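Local atomic coordinates of CocE/NonD family hydrolase (Staphylococcus aureus subsp. aureus COL, PDB entry 3III), a protein that is probably a serine hydrolase of the alpha/beta-hydrolase class that cleaves ester or amide bonds, as other CocE/NonD family members do. Residues Q36-E41 / F112-D117. Numbering follows the deposited sequence.
Sequences QEMIME and FWVPND
Met38 and Val114 lead an apolar contact near one edge of the alpha/beta-hydrolase sheet, where strand 36-47, second from that edge, packs against the turn linking helix 110-113 to strand 119-124. Met38 is a selenomethionine, and its SE lies 3.8 Å from Val114 CB while its CB approaches Val114 CG1 at 4.0 Å. The long, flexible chain suits the place: it folds back at its last torsion (chi3 69°), which brings CE round to Val114 CB at 3.9 Å and within 4.2 Å of Pro115 CD. Ile26 and Val28 of the edge strand 22-30 also touch Met38.

Gln36 meets Pro115 through its aliphatic part and the CD-OE1 portion of its amide, whose face lies over Pro115 CB and CG. Its CG touches Pro115 CG at 3.7 Å, and a bend at chi2 (-72°) turns the amide beyond it over the proline ring. The buried NE2 is satisfied by the backbone carbonyls of Tyr33 and His4, which should fix the amide's rotation. Proline suits the second position of the type I beta turn Val114-Asp117, closed by Asp117 N donating to Val114 O at 2.9 Å, because its ring holds phi near -65°. Gln36 OE1 rests 3.7 Å from both CB and CG of Pro115.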
# COMPACT_ATOMS: atom_id res chain seq x y z
N GLN A 36 14.76 -25.14 -14.16
CA GLN A 36 14.39 -24.53 -15.45
C GLN A 36 15.55 -23.78 -16.09
O GLN A 36 16.03 -22.78 -15.56
CB GLN A 36 13.22 -23.57 -15.22
CG GLN A 36 11.92 -24.28 -14.95
CD GLN A 36 11.36 -24.94 -16.16
OE1 GLN A 36 11.58 -24.47 -17.26
NE2 GLN A 36 10.64 -26.06 -15.98
N GLU A 37 15.95 -24.26 -17.25
CA GLU A 37 16.98 -23.63 -18.10
C GLU A 37 16.43 -22.38 -18.82
O GLU A 37 15.34 -22.38 -19.34
CB GLU A 37 17.43 -24.61 -19.21
CG GLU A 37 17.90 -25.97 -18.77
CD GLU A 37 17.84 -27.06 -19.90
OE1 GLU A 37 16.85 -27.87 -19.98
OE2 GLU A 37 18.82 -27.11 -20.69
N MSE A 38 17.24 -21.34 -18.85
CA MSE A 38 16.92 -20.15 -19.51
C MSE A 38 18.21 -19.38 -19.67
O MSE A 38 19.26 -19.80 -19.16
CB MSE A 38 15.90 -19.34 -18.70
CG MSE A 38 16.42 -18.81 -17.39
SE MSE A 38 14.87 -18.00 -16.40
CE MSE A 38 13.82 -19.69 -15.96
N ILE A 39 18.10 -18.25 -20.36
CA ILE A 39 19.16 -17.28 -20.50
C ILE A 39 18.97 -16.15 -19.51
O ILE A 39 17.87 -15.65 -19.30
CB ILE A 39 19.21 -16.74 -21.93
CG1 ILE A 39 19.78 -17.80 -22.87
CG2 ILE A 39 19.99 -15.43 -21.98
CD1 ILE A 39 19.68 -17.42 -24.37
N MSE A 40 20.05 -15.76 -18.84
CA MSE A 40 20.10 -14.51 -18.10
C MSE A 40 21.23 -13.63 -18.66
O MSE A 40 22.43 -14.03 -18.68
CB MSE A 40 20.31 -14.78 -16.61
CG MSE A 40 20.32 -13.50 -15.77
SE MSE A 40 21.19 -13.81 -14.04
CE MSE A 40 20.83 -12.04 -13.23
N GLU A 41 20.85 -12.45 -19.14
CA GLU A 41 21.81 -11.42 -19.52
C GLU A 41 21.94 -10.53 -18.32
O GLU A 41 20.95 -9.97 -17.83
CB GLU A 41 21.32 -10.60 -20.74
CG GLU A 41 20.98 -11.46 -21.92
CD GLU A 41 20.74 -10.68 -23.24
OE1 GLU A 41 21.20 -9.52 -23.39
OE2 GLU A 41 20.10 -11.29 -24.13
N PHE A 112 8.92 -18.44 -12.48
CA PHE A 112 7.46 -18.62 -12.79
C PHE A 112 7.16 -18.13 -14.19
O PHE A 112 6.51 -18.80 -14.98
CB PHE A 112 6.55 -17.91 -11.75
CG PHE A 112 5.07 -17.91 -12.14
CD1 PHE A 112 4.35 -19.07 -12.11
CD2 PHE A 112 4.45 -16.77 -12.61
CE1 PHE A 112 3.03 -19.12 -12.49
CE2 PHE A 112 3.12 -16.82 -13.01
CZ PHE A 112 2.40 -17.98 -12.95
N TRP A 113 7.65 -16.94 -14.52
CA TRP A 113 7.23 -16.32 -15.77
C TRP A 113 7.93 -16.88 -16.98
O TRP A 113 7.29 -17.14 -17.99
CB TRP A 113 7.37 -14.81 -15.71
CG TRP A 113 6.40 -14.20 -14.75
CD1 TRP A 113 6.65 -13.83 -13.48
CD2 TRP A 113 5.01 -13.95 -14.97
NE1 TRP A 113 5.54 -13.34 -12.89
CE2 TRP A 113 4.50 -13.40 -13.78
CE3 TRP A 113 4.16 -14.10 -16.06
CZ2 TRP A 113 3.20 -13.01 -13.66
CZ3 TRP A 113 2.87 -13.73 -15.94
CH2 TRP A 113 2.38 -13.20 -14.75
N VAL A 114 9.23 -17.07 -16.90
CA VAL A 114 9.99 -17.50 -18.06
C VAL A 114 9.59 -18.89 -18.58
O VAL A 114 9.49 -19.06 -19.78
CB VAL A 114 11.51 -17.28 -17.93
CG1 VAL A 114 12.21 -17.75 -19.18
CG2 VAL A 114 11.79 -15.80 -17.73
N PRO A 115 9.31 -19.86 -17.72
CA PRO A 115 8.86 -21.15 -18.24
C PRO A 115 7.50 -21.06 -18.91
O PRO A 115 7.15 -21.91 -19.71
CB PRO A 115 8.77 -22.02 -17.02
CG PRO A 115 9.81 -21.44 -16.13
CD PRO A 115 9.69 -19.97 -16.31
N ASN A 116 6.75 -20.02 -18.61
CA ASN A 116 5.46 -19.77 -19.30
C ASN A 116 5.65 -18.91 -20.57
O ASN A 116 4.67 -18.34 -21.12
CB ASN A 116 4.48 -19.11 -18.32
CG ASN A 116 3.90 -20.07 -17.33
OD1 ASN A 116 4.12 -20.00 -16.09
ND2 ASN A 116 3.18 -20.99 -17.83
N ASP A 117 6.88 -18.84 -21.08
CA ASP A 117 7.22 -18.12 -22.32
C ASP A 117 6.92 -16.65 -22.24
O ASP A 117 6.34 -16.06 -23.18
CB ASP A 117 6.52 -18.73 -23.55
CG ASP A 117 6.86 -20.23 -23.73
OD1 ASP A 117 8.06 -20.46 -23.89
OD2 ASP A 117 5.96 -21.13 -23.67